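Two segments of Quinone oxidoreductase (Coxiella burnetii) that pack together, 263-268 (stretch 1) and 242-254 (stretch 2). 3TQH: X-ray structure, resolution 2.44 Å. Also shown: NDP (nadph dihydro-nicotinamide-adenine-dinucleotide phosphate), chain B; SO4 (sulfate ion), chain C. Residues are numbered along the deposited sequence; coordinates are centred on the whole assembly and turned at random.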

ATOM      1  N   ALA A 263       7.779   8.528 -18.569  1.00 17.74           N
ATOM      2  CA  ALA A 263       7.836   7.625 -17.425  1.00 16.53           C
ATOM      3  C   ALA A 263       7.856   8.412 -16.121  1.00 16.45           C
ATOM      4  O   ALA A 263       8.406   9.507 -16.053  1.00 17.75           O
ATOM      5  CB  ALA A 263       9.051   6.720 -17.518  1.00 16.52           C
ATOM      6  N   PHE A 264       7.237   7.841 -15.097  1.00 15.34           N
ATOM      7  CA  PHE A 264       7.194   8.433 -13.769  1.00 15.45           C
ATOM      8  C   PHE A 264       7.477   7.365 -12.720  1.00 14.85           C
ATOM      9  O   PHE A 264       7.137   6.195 -12.904  1.00 13.01           O
ATOM     10  CB  PHE A 264       5.803   9.017 -13.485  1.00 15.11           C
ATOM     11  CG  PHE A 264       5.446  10.199 -14.339  1.00 16.02           C
ATOM     12  CD1 PHE A 264       5.995  11.449 -14.078  1.00 16.85           C
ATOM     13  CD2 PHE A 264       4.549  10.065 -15.392  1.00 15.99           C
ATOM     14  CE1 PHE A 264       5.666  12.550 -14.866  1.00 18.89           C
ATOM     15  CE2 PHE A 264       4.207  11.161 -16.181  1.00 17.71           C
ATOM     16  CZ  PHE A 264       4.764  12.407 -15.919  1.00 18.72           C
ATOM     17  N   GLY A 265       8.106   7.782 -11.626  1.00 15.87           N
ATOM     18  CA  GLY A 265       8.106   7.004 -10.400  1.00 15.79           C
ATOM     19  C   GLY A 265       6.890   7.417  -9.591  1.00 15.80           C
ATOM     20  O   GLY A 265       6.054   8.196 -10.055  1.00 16.09           O
ATOM     21  N   LEU A 266       6.785   6.890  -8.378  1.00 16.07           N
ATOM     22  CA  LEU A 266       5.741   7.299  -7.452  1.00 16.09           C
ATOM     23  C   LEU A 266       6.231   7.133  -6.024  1.00 16.73           C
ATOM     24  O   LEU A 266       6.730   6.065  -5.656  1.00 16.54           O
ATOM     25  CB  LEU A 266       4.470   6.471  -7.653  1.00 14.98           C
ATOM     26  CG  LEU A 266       3.217   7.076  -7.008  1.00 15.45           C
ATOM     27  CD1 LEU A 266       2.586   8.084  -7.956  1.00 16.15           C
ATOM     28  CD2 LEU A 266       2.204   6.008  -6.623  1.00 15.16           C
ATOM     29  N   LEU A 267       6.100   8.204  -5.240  1.00 17.74           N
ATOM     30  CA  LEU A 267       6.258   8.152  -3.791  1.00 18.48           C
ATOM     31  C   LEU A 267       4.928   8.558  -3.167  1.00 18.45           C
ATOM     32  O   LEU A 267       4.515   9.722  -3.256  1.00 19.01           O
ATOM     33  CB  LEU A 267       7.364   9.097  -3.327  1.00 20.22           C
ATOM     34  CG  LEU A 267       8.804   8.643  -3.598  1.00 21.44           C
ATOM     35  CD1 LEU A 267       9.759   9.825  -3.499  1.00 23.22           C
ATOM     36  CD2 LEU A 267       9.215   7.524  -2.640  1.00 21.21           C
ATOM     37  N   LYS A 268       4.252   7.582  -2.561  1.00 17.83           N
ATOM     38  CA  LYS A 268       2.977   7.803  -1.888  1.00 17.93           C
ATOM     39  C   LYS A 268       3.085   8.929  -0.867  1.00 19.23           C
ATOM     40  O   LYS A 268       3.950   8.901   0.005  1.00 20.04           O
ATOM     41  CB  LYS A 268       2.521   6.516  -1.187  1.00 17.48           C
ATOM     42  CG  LYS A 268       1.280   6.683  -0.289  1.00 18.86           C
ATOM     43  CD  LYS A 268       1.375   5.826   0.966  1.00 20.30           C
ATOM     44  CE  LYS A 268       2.380   6.358   1.978  1.00 21.88           C
ATOM     45  NZ  LYS A 268       2.938   5.256   2.837  1.00 23.48           N
TER
HETATM   46  PA  NDP B 500       1.335  -7.138  -3.165  1.00  9.67           P
HETATM   47  O1A NDP B 500       2.235  -8.042  -2.421  1.00  9.38           O
HETATM   48  O2A NDP B 500       0.049  -6.958  -2.465  1.00  9.30           O
HETATM   49  O5B NDP B 500       1.049  -7.725  -4.633  1.00 10.56           O
HETATM   50  C5B NDP B 500       0.848  -9.117  -4.789  1.00 11.36           C
HETATM   51  C4B NDP B 500       0.308  -9.408  -6.180  1.00 10.76           C
HETATM   52  O4B NDP B 500       1.366  -9.347  -7.114  1.00 10.87           O
HETATM   53  C3B NDP B 500      -0.313 -10.791  -6.333  1.00 11.55           C
HETATM   54  O3B NDP B 500      -1.716 -10.671  -6.435  1.00 10.96           O
HETATM   55  C2B NDP B 500       0.305 -11.372  -7.600  1.00 11.52           C
HETATM   56  O2B NDP B 500      -0.657 -11.859  -8.509  1.00 11.55           O
HETATM   57  C1B NDP B 500       1.043 -10.186  -8.199  1.00 10.36           C
HETATM   58  N9A NDP B 500       2.277 -10.530  -8.921  1.00 10.61           N
HETATM   59  C8A NDP B 500       3.415 -11.092  -8.395  1.00 12.21           C
HETATM   60  N7A NDP B 500       4.326 -11.220  -9.381  1.00 12.42           N
HETATM   61  C5A NDP B 500       3.790 -10.749 -10.525  1.00 10.47           C
HETATM   62  C6A NDP B 500       4.296 -10.657 -11.814  1.00  9.73           C
HETATM   63  N6A NDP B 500       5.522 -11.084 -12.069  1.00 10.57           N
HETATM   64  N1A NDP B 500       3.514 -10.129 -12.816  1.00  8.93           N
HETATM   65  C2A NDP B 500       2.231  -9.688 -12.526  1.00  8.24           C
HETATM   66  N3A NDP B 500       1.727  -9.773 -11.239  1.00  8.14           N
HETATM   67  C4A NDP B 500       2.501 -10.304 -10.253  1.00  9.65           C
HETATM   68  O3  NDP B 500       2.056  -5.725  -3.443  1.00 10.58           O
HETATM   69  PN  NDP B 500       1.377  -4.261  -3.385  1.00 10.39           P
HETATM   70  O1N NDP B 500       1.139  -3.896  -1.973  1.00 11.69           O
HETATM   71  O2N NDP B 500       0.274  -4.126  -4.348  1.00 10.06           O
HETATM   72  O5D NDP B 500       2.614  -3.382  -3.913  1.00 11.43           O
HETATM   73  C5D NDP B 500       3.245  -3.650  -5.149  1.00 10.81           C
HETATM   74  C4D NDP B 500       4.603  -2.957  -5.195  1.00 10.98           C
HETATM   75  O4D NDP B 500       4.441  -1.556  -5.083  1.00 10.77           O
HETATM   76  C3D NDP B 500       5.498  -3.405  -4.049  1.00 11.92           C
HETATM   77  O3D NDP B 500       6.793  -3.668  -4.539  1.00 12.00           O
HETATM   78  C2D NDP B 500       5.483  -2.238  -3.085  1.00 12.48           C
HETATM   79  O2D NDP B 500       6.673  -2.142  -2.324  1.00 13.55           O
HETATM   80  C1D NDP B 500       5.253  -1.055  -4.031  1.00 11.98           C
HETATM   81  N1N NDP B 500       4.613   0.131  -3.417  1.00 11.57           N
HETATM   82  C2N NDP B 500       5.210   1.352  -3.615  1.00 12.08           C
HETATM   83  C3N NDP B 500       4.721   2.519  -3.033  1.00 12.08           C
HETATM   84  C7N NDP B 500       5.385   3.846  -3.261  1.00 12.38           C
HETATM   85  O7N NDP B 500       4.847   4.988  -2.630  1.00 13.05           O
HETATM   86  N7N NDP B 500       6.464   3.921  -4.039  1.00 10.79           N
HETATM   87  C4N NDP B 500       3.502   2.420  -2.160  1.00 12.70           C
HETATM   88  C5N NDP B 500       2.893   1.064  -1.993  1.00 12.66           C
HETATM   89  C6N NDP B 500       3.485  -0.017  -2.640  1.00 12.52           C
HETATM   90  P2B NDP B 500      -0.833 -13.439  -8.771  1.00 14.31           P
HETATM   91  O1X NDP B 500      -2.110 -13.648  -9.546  1.00 14.81           O
HETATM   92  O2X NDP B 500      -0.932 -14.176  -7.457  1.00 16.49           O
HETATM   93  O3X NDP B 500       0.313 -14.000  -9.568  1.00 14.93           O
HETATM   94  S   SO4 C 319       8.809   0.603  -2.023  1.00 27.37           S
HETATM   95  O1  SO4 C 319       7.511   0.753  -1.363  1.00 27.76           O
HETATM   96  O2  SO4 C 319       8.667   0.718  -3.473  1.00 26.45           O
HETATM   97  O3  SO4 C 319       9.724   1.628  -1.536  1.00 27.87           O
HETATM   98  O4  SO4 C 319       9.372  -0.699  -1.699  1.00 28.52           O
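Stretch 2, residues 242-254: VSVPTITAGRVIE

Stretch 2 begins as the end of a β-strand (242-243), passes through a loop, and enters a helix at A249 that runs on past E254. Its strand lies parallel to the strand of stretch 1. F264 pairs with V242, with their CA atoms 4.7 Å apart. The register continues with G265 beside S243 and L266 beside V244, CA to CA 5.1 and 5.2 Å.

One direct backbone hydrogen bond joins the stretches: S243 N donates to F264 O at 2.9 Å. The same F264 O receives a CA-H contact from V242 CA at 3.4 Å. G265 CA approaches S243 O at 3.5 Å. Beyond this point a water takes over the link. It lies 2.7 Å from S243 O, in position to donate, and accepts from L266 N at 2.9 Å.

Side-chain packing adds to this. F264 CB and V242 CG2, on the same face of the sheet, are 4.3 Å apart. L266 CB meets V242 CG1 at 4.2 Å, and L266 CD2 meets V244 CG2 at 4.3 Å. The helix returns to stretch 1 through I253: its CG1 lies 3.9 Å from A263 CB, and its CD1 packs on the backbone at G265 N, 3.8 Å away.

NADPH bridges both loops: NDP N7N donates to V244 O at 2.9 Å and to L266 O at 2.7 Å.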

ATOM      1  N   VAL A 242       3.905   4.537 -15.074  1.00  9.83           N
ATOM      2  CA  VAL A 242       4.129   4.870 -13.675  1.00  9.39           C
ATOM      3  C   VAL A 242       4.645   3.616 -12.990  1.00  9.37           C
ATOM      4  O   VAL A 242       3.877   2.693 -12.698  1.00  8.67           O
ATOM      5  CB  VAL A 242       2.840   5.347 -12.991  1.00  8.97           C
ATOM      6  CG1 VAL A 242       3.114   5.702 -11.544  1.00  8.07           C
ATOM      7  CG2 VAL A 242       2.261   6.545 -13.740  1.00  9.52           C
ATOM      8  N   SER A 243       5.953   3.578 -12.753  1.00 10.28           N
ATOM      9  CA  SER A 243       6.581   2.427 -12.122  1.00 10.69           C
ATOM     10  C   SER A 243       6.677   2.672 -10.624  1.00 10.65           C
ATOM     11  O   SER A 243       7.437   3.527 -10.181  1.00 11.58           O
ATOM     12  CB  SER A 243       7.960   2.160 -12.732  1.00 11.81           C
ATOM     13  OG  SER A 243       8.364   0.825 -12.475  1.00 12.21           O
ATOM     14  N   VAL A 244       5.898   1.904  -9.859  1.00 10.17           N
ATOM     15  CA  VAL A 244       5.616   2.188  -8.447  1.00  9.89           C
ATOM     16  C   VAL A 244       6.682   1.682  -7.449  1.00 10.87           C
ATOM     17  O   VAL A 244       6.971   2.378  -6.473  1.00 11.49           O
ATOM     18  CB  VAL A 244       4.198   1.664  -8.063  1.00  9.14           C
ATOM     19  CG1 VAL A 244       3.924   1.807  -6.566  1.00  8.34           C
ATOM     20  CG2 VAL A 244       3.135   2.401  -8.868  1.00  8.53           C
ATOM     21  N   PRO A 245       7.261   0.480  -7.672  1.00 11.06           N
ATOM     22  CA  PRO A 245       8.353   0.094  -6.778  1.00 12.13           C
ATOM     23  C   PRO A 245       9.539   1.023  -6.957  1.00 13.48           C
ATOM     24  O   PRO A 245       9.979   1.263  -8.087  1.00 14.23           O
ATOM     25  CB  PRO A 245       8.696  -1.340  -7.209  1.00 12.34           C
ATOM     26  CG  PRO A 245       7.510  -1.813  -7.970  1.00 11.14           C
ATOM     27  CD  PRO A 245       6.936  -0.593  -8.626  1.00 10.59           C
ATOM     28  N   THR A 246      10.035   1.555  -5.847  1.00 14.48           N
ATOM     29  CA  THR A 246      11.013   2.637  -5.874  1.00 15.63           C
ATOM     30  C   THR A 246      12.411   2.198  -6.300  1.00 17.29           C
ATOM     31  O   THR A 246      13.153   2.984  -6.884  1.00 18.35           O
ATOM     32  CB  THR A 246      11.115   3.306  -4.485  1.00 16.57           C
ATOM     33  OG1 THR A 246      11.428   2.311  -3.505  1.00 16.26           O
ATOM     34  CG2 THR A 246       9.791   3.992  -4.114  1.00 14.48           C
ATOM     35  N   ILE A 247      12.774   0.951  -6.014  1.00 18.01           N
ATOM     36  CA  ILE A 247      14.147   0.499  -6.231  1.00 19.87           C
ATOM     37  C   ILE A 247      14.562   0.452  -7.709  1.00 20.05           C
ATOM     38  O   ILE A 247      15.726   0.689  -8.022  1.00 21.55           O
ATOM     39  CB  ILE A 247      14.399  -0.877  -5.578  1.00 20.81           C
ATOM     40  CG1 ILE A 247      15.904  -1.155  -5.490  1.00 23.23           C
ATOM     41  CG2 ILE A 247      13.674  -1.982  -6.337  1.00 19.90           C
ATOM     42  CD1 ILE A 247      16.254  -2.266  -4.539  1.00 25.61           C
ATOM     43  N   THR A 248      13.622   0.151  -8.608  1.00 18.59           N
ATOM     44  CA  THR A 248      13.914   0.124 -10.046  1.00 18.62           C
ATOM     45  C   THR A 248      13.227   1.258 -10.815  1.00 17.53           C
ATOM     46  O   THR A 248      13.205   1.243 -12.040  1.00 17.37           O
ATOM     47  CB  THR A 248      13.504  -1.224 -10.682  1.00 18.20           C
ATOM     48  OG1 THR A 248      12.118  -1.478 -10.416  1.00 17.03           O
ATOM     49  CG2 THR A 248      14.357  -2.358 -10.138  1.00 18.99           C
ATOM     50  N   ALA A 249      12.684   2.242 -10.099  1.00 16.96           N
ATOM     51  CA  ALA A 249      12.013   3.378 -10.739  1.00 16.47           C
ATOM     52  C   ALA A 249      12.955   4.114 -11.689  1.00 17.64           C
ATOM     53  O   ALA A 249      12.599   4.398 -12.827  1.00 17.18           O
ATOM     54  CB  ALA A 249      11.470   4.338  -9.692  1.00 16.23           C
ATOM     55  N   GLY A 250      14.159   4.410 -11.210  1.00 19.09           N
ATOM     56  CA  GLY A 250      15.152   5.137 -12.000  1.00 20.68           C
ATOM     57  C   GLY A 250      15.547   4.406 -13.264  1.00 20.85           C
ATOM     58  O   GLY A 250      15.650   5.011 -14.325  1.00 21.50           O
ATOM     59  N   ARG A 251      15.762   3.099 -13.143  1.00 20.68           N
ATOM     60  CA  ARG A 251      16.143   2.257 -14.274  1.00 21.08           C
ATOM     61  C   ARG A 251      15.033   2.223 -15.331  1.00 19.16           C
ATOM     62  O   ARG A 251      15.303   2.343 -16.528  1.00 19.91           O
ATOM     63  CB  ARG A 251      16.453   0.842 -13.783  1.00 21.69           C
ATOM     64  CG  ARG A 251      17.182  -0.041 -14.788  1.00 25.40           C
ATOM     65  CD  ARG A 251      17.168  -1.518 -14.342  1.00 28.46           C
ATOM     66  NE  ARG A 251      17.862  -1.733 -13.068  1.00 31.27           N
ATOM     67  CZ  ARG A 251      19.182  -1.866 -12.922  1.00 36.08           C
ATOM     68  NH1 ARG A 251      20.003  -1.808 -13.972  1.00 38.49           N
ATOM     69  NH2 ARG A 251      19.693  -2.055 -11.705  1.00 37.95           N
ATOM     70  N   VAL A 252      13.789   2.070 -14.877  1.00 16.68           N
ATOM     71  CA  VAL A 252      12.631   2.021 -15.770  1.00 15.07           C
ATOM     72  C   VAL A 252      12.429   3.341 -16.518  1.00 14.99           C
ATOM     73  O   VAL A 252      12.127   3.347 -17.711  1.00 14.92           O
ATOM     74  CB  VAL A 252      11.333   1.650 -14.999  1.00 13.49           C
ATOM     75  CG1 VAL A 252      10.100   1.806 -15.894  1.00 12.19           C
ATOM     76  CG2 VAL A 252      11.424   0.222 -14.455  1.00 12.91           C
ATOM     77  N   ILE A 253      12.594   4.452 -15.808  1.00 14.94           N
ATOM     78  CA  ILE A 253      12.449   5.782 -16.394  1.00 15.33           C
ATOM     79  C   ILE A 253      13.514   6.027 -17.465  1.00 17.20           C
ATOM     80  O   ILE A 253      13.221   6.608 -18.515  1.00 17.57           O
ATOM     81  CB  ILE A 253      12.545   6.885 -15.311  1.00 15.61           C
ATOM     82  CG1 ILE A 253      11.334   6.836 -14.377  1.00 14.17           C
ATOM     83  CG2 ILE A 253      12.649   8.265 -15.943  1.00 16.09           C
ATOM     84  CD1 ILE A 253      11.573   7.546 -13.065  1.00 14.18           C
ATOM     85  N   GLU A 254      14.742   5.584 -17.199  1.00 18.35           N
ATOM     86  CA  GLU A 254      15.832   5.732 -18.162  1.00 20.45           C
ATOM     87  C   GLU A 254      15.558   4.961 -19.456  1.00 20.45           C
ATOM     88  O   GLU A 254      15.707   5.512 -20.548  1.00 21.55           O
ATOM     89  CB  GLU A 254      17.175   5.316 -17.538  1.00 21.82           C
ATOM     90  CG  GLU A 254      18.379   5.327 -18.483  1.00 24.31           C
ATOM     91  CD  GLU A 254      18.637   6.681 -19.153  1.00 26.99           C
ATOM     92  OE1 GLU A 254      18.069   7.703 -18.707  1.00 27.13           O
ATOM     93  OE2 GLU A 254      19.428   6.723 -20.129  1.00 28.89           O
TER
HETATM   94  O   HOH W   1       8.337   4.507  -7.863  1.00  2.00           O